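Local structure of eukaryotic translation initiation factor 2D (Homo sapiens, 5OA9) at residues Val128-Asn133 / Ser167-Ile172. The protein is a translation initiation factor, represented here by its C-terminal part, that delivers tRNA to the P-site of the eukaryotic ribosome without needing GTP. Residues are numbered along the deposited sequence; the frame is centred on the assembly and turned at random.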
ATOM      1  N   VAL A 128     -22.294 -19.124  -0.675  1.00 42.92           N
ATOM      2  CA  VAL A 128     -21.289 -18.834  -1.687  1.00 41.77           C
ATOM      3  C   VAL A 128     -20.185 -18.051  -1.008  1.00 47.55           C
ATOM      4  O   VAL A 128     -20.459 -17.147  -0.225  1.00 52.43           O
ATOM      5  CB  VAL A 128     -21.863 -18.030  -2.873  1.00 49.68           C
ATOM      6  CG1 VAL A 128     -20.735 -17.589  -3.808  1.00 43.39           C
ATOM      7  CG2 VAL A 128     -22.905 -18.851  -3.628  1.00 55.97           C
ATOM      8  N   THR A 129     -18.938 -18.421  -1.282  1.00 39.25           N
ATOM      9  CA  THR A 129     -17.786 -17.738  -0.708  1.00 36.75           C
ATOM     10  C   THR A 129     -17.334 -16.674  -1.692  1.00 39.49           C
ATOM     11  O   THR A 129     -17.181 -16.966  -2.882  1.00 37.15           O
ATOM     12  CB  THR A 129     -16.655 -18.742  -0.393  1.00 37.62           C
ATOM     13  OG1 THR A 129     -17.158 -19.764   0.489  1.00 40.32           O
ATOM     14  CG2 THR A 129     -15.454 -18.032   0.254  1.00 38.78           C
ATOM     15  N   VAL A 130     -17.171 -15.436  -1.218  1.00 35.08           N
ATOM     16  CA  VAL A 130     -16.813 -14.309  -2.085  1.00 37.12           C
ATOM     17  C   VAL A 130     -15.493 -13.680  -1.648  1.00 41.22           C
ATOM     18  O   VAL A 130     -15.299 -13.349  -0.472  1.00 36.28           O
ATOM     19  CB  VAL A 130     -17.926 -13.228  -2.097  1.00 37.36           C
ATOM     20  CG1 VAL A 130     -17.524 -12.023  -2.950  1.00 37.78           C
ATOM     21  CG2 VAL A 130     -19.247 -13.816  -2.585  1.00 41.25           C
ATOM     22  N   VAL A 131     -14.583 -13.514  -2.600  1.00 35.98           N
ATOM     23  CA  VAL A 131     -13.236 -13.052  -2.297  1.00 36.93           C
ATOM     24  C   VAL A 131     -12.893 -11.786  -3.070  1.00 42.82           C
ATOM     25  O   VAL A 131     -12.851 -11.800  -4.306  1.00 37.02           O
ATOM     26  CB  VAL A 131     -12.188 -14.141  -2.620  1.00 36.41           C
ATOM     27  CG1 VAL A 131     -10.823 -13.728  -2.082  1.00 37.55           C
ATOM     28  CG2 VAL A 131     -12.614 -15.482  -2.033  1.00 34.80           C
ATOM     29  N   ARG A 132     -12.628 -10.699  -2.346  1.00 34.14           N
ATOM     30  CA  ARG A 132     -12.402  -9.400  -2.967  1.00 31.93           C
ATOM     31  C   ARG A 132     -11.018  -8.815  -2.682  1.00 37.64           C
ATOM     32  O   ARG A 132     -10.352  -9.211  -1.725  1.00 37.94           O
ATOM     33  CB  ARG A 132     -13.477  -8.408  -2.517  1.00 39.40           C
ATOM     34  CG  ARG A 132     -14.868  -8.758  -3.015  1.00 42.18           C
ATOM     35  CD  ARG A 132     -15.948  -7.887  -2.389  1.00 42.33           C
ATOM     36  NE  ARG A 132     -17.252  -8.190  -2.969  1.00 40.83           N
ATOM     37  CZ  ARG A 132     -18.416  -7.960  -2.372  1.00 50.46           C
ATOM     38  NH1 ARG A 132     -18.454  -7.431  -1.155  1.00 50.87           N
ATOM     39  NH2 ARG A 132     -19.548  -8.274  -2.988  1.00 45.22           N
ATOM     40  N   ASN A 133     -10.608  -7.891  -3.553  1.00 37.33           N
ATOM     41  CA  ASN A 133      -9.345  -7.146  -3.460  1.00 37.28           C
ATOM     42  C   ASN A 133      -8.081  -7.959  -3.715  1.00 38.60           C
ATOM     43  O   ASN A 133      -6.997  -7.577  -3.279  1.00 36.52           O
ATOM     44  CB  ASN A 133      -9.236  -6.461  -2.098  1.00 39.43           C
ATOM     45  CG  ASN A 133      -9.803  -5.072  -2.116  1.00 65.71           C
ATOM     46  OD1 ASN A 133      -9.080  -4.102  -2.351  1.00 79.84           O
ATOM     47  ND2 ASN A 133     -11.108  -4.961  -1.893  1.00 65.87           N
ATOM     48  N   SER A 167     -13.252  -3.884 -11.233  1.00 74.64           N
ATOM     49  CA  SER A 167     -12.905  -4.633 -10.027  1.00 64.45           C
ATOM     50  C   SER A 167     -13.533  -6.015 -10.087  1.00 48.33           C
ATOM     51  O   SER A 167     -14.673  -6.167 -10.531  1.00 51.69           O
ATOM     52  CB  SER A 167     -13.366  -3.897  -8.769  1.00 73.19           C
ATOM     53  OG  SER A 167     -12.489  -2.831  -8.455  1.00 82.24           O
ATOM     54  N   LEU A 168     -12.790  -7.027  -9.652  1.00 44.68           N
ATOM     55  CA  LEU A 168     -13.274  -8.395  -9.748  1.00 41.79           C
ATOM     56  C   LEU A 168     -13.344  -9.085  -8.398  1.00 36.04           C
ATOM     57  O   LEU A 168     -12.553  -8.797  -7.487  1.00 40.18           O
ATOM     58  CB  LEU A 168     -12.381  -9.215 -10.677  1.00 35.91           C
ATOM     59  CG  LEU A 168     -12.159  -8.700 -12.096  1.00 38.88           C
ATOM     60  CD1 LEU A 168     -11.174  -9.604 -12.816  1.00 48.36           C
ATOM     61  CD2 LEU A 168     -13.473  -8.639 -12.848  1.00 43.50           C
ATOM     62  N   GLN A 169     -14.289 -10.014  -8.285  1.00 37.51           N
ATOM     63  CA  GLN A 169     -14.352 -10.904  -7.138  1.00 39.94           C
ATOM     64  C   GLN A 169     -14.407 -12.356  -7.606  1.00 40.59           C
ATOM     65  O   GLN A 169     -14.929 -12.663  -8.685  1.00 40.99           O
ATOM     66  CB  GLN A 169     -15.563 -10.580  -6.263  1.00 41.63           C
ATOM     67  CG  GLN A 169     -16.906 -10.685  -6.981  1.00 42.66           C
ATOM     68  CD  GLN A 169     -18.060 -10.222  -6.103  1.00 45.70           C
ATOM     69  OE1 GLN A 169     -17.918  -9.287  -5.316  1.00 47.20           O
ATOM     70  NE2 GLN A 169     -19.203 -10.884  -6.228  1.00 46.65           N
ATOM     71  N   VAL A 170     -13.838 -13.240  -6.798  1.00 36.37           N
ATOM     72  CA  VAL A 170     -13.931 -14.668  -7.049  1.00 35.62           C
ATOM     73  C   VAL A 170     -15.082 -15.212  -6.213  1.00 34.21           C
ATOM     74  O   VAL A 170     -15.199 -14.886  -5.022  1.00 38.21           O
ATOM     75  CB  VAL A 170     -12.616 -15.398  -6.695  1.00 37.29           C
ATOM     76  CG1 VAL A 170     -12.798 -16.919  -6.746  1.00 37.43           C
ATOM     77  CG2 VAL A 170     -11.494 -14.942  -7.622  1.00 36.11           C
ATOM     78  N   GLN A 171     -15.938 -16.007  -6.840  1.00 35.24           N
ATOM     79  CA  GLN A 171     -17.024 -16.678  -6.132  1.00 40.80           C
ATOM     80  C   GLN A 171     -16.834 -18.180  -6.178  1.00 42.40           C
ATOM     81  O   GLN A 171     -16.601 -18.753  -7.243  1.00 42.51           O
ATOM     82  CB  GLN A 171     -18.373 -16.301  -6.738  1.00 39.87           C
ATOM     83  CG  GLN A 171     -18.635 -14.812  -6.698  1.00 47.75           C
ATOM     84  CD  GLN A 171     -19.930 -14.422  -7.372  1.00 55.91           C
ATOM     85  OE1 GLN A 171     -20.140 -13.257  -7.693  1.00 51.66           O
ATOM     86  NE2 GLN A 171     -20.808 -15.396  -7.588  1.00 62.81           N
ATOM     87  N   ILE A 172     -16.931 -18.821  -5.018  1.00 42.89           N
ATOM     88  CA  ILE A 172     -16.870 -20.276  -4.958  1.00 39.13           C
ATOM     89  C   ILE A 172     -18.143 -20.821  -4.321  1.00 40.80           C
ATOM     90  O   ILE A 172     -18.586 -20.326  -3.279  1.00 39.50           O
ATOM     91  CB  ILE A 172     -15.642 -20.761  -4.164  1.00 38.26           C
ATOM     92  CG1 ILE A 172     -14.400 -19.925  -4.503  1.00 34.78           C
ATOM     93  CG2 ILE A 172     -15.400 -22.239  -4.425  1.00 38.48           C
ATOM     94  CD1 ILE A 172     -14.087 -18.821  -3.473  1.00 39.13           C
TER
HETATM   95  O   HOH W   1     -10.644 -10.220  -5.892  1.00 42.30           O
HETATM   96  O   HOH W   2     -12.288  -6.840  -5.615  1.00 39.65           O
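T129 and V131 pair with I172 and V170 on two neighbouring antiparallel strands inside a mixed sheet, residues 129-131 and 170-172 of strands 126-132 and 168-173 exchanging four backbone hydrogen bonds. T129 N reaches I172 O at 2.8 Å and I172 N returns to T129 O; V131 and V170 repeat the exchange. Towards L168 water takes over: one molecule donates to both V131 O and L168 O, a second links N133 N to L168 O. This is the SUI1 domain, an alpha+beta fold: after 126-132 the chain passes through helix 141-152, forms strand 156-160 and turns back as 168-173. The helix packs against V170 and I172. On that side, I172 CD1 lies near T129 and V131, 3.9 Å from V131 CG2. T129 OG1 turns instead to G174 O and Q176 N. On the face of V130, a chain of side-chain bonds runs from R132 to Q171. R132, extended from CG to NE, runs alongside Q169 and gives NE to OE1 at 2.7 Å, with the oxygen in the guanidinium plane; NH2 adds a weak bond. Q169 NE2 donates to Q171 OE1 at 2.9 Å, so bonds at both ends fix the amide's flip. A chi1 of 59° helps lay that amide against V130, whose CG1 is 3.6 Å from Q169 OE1.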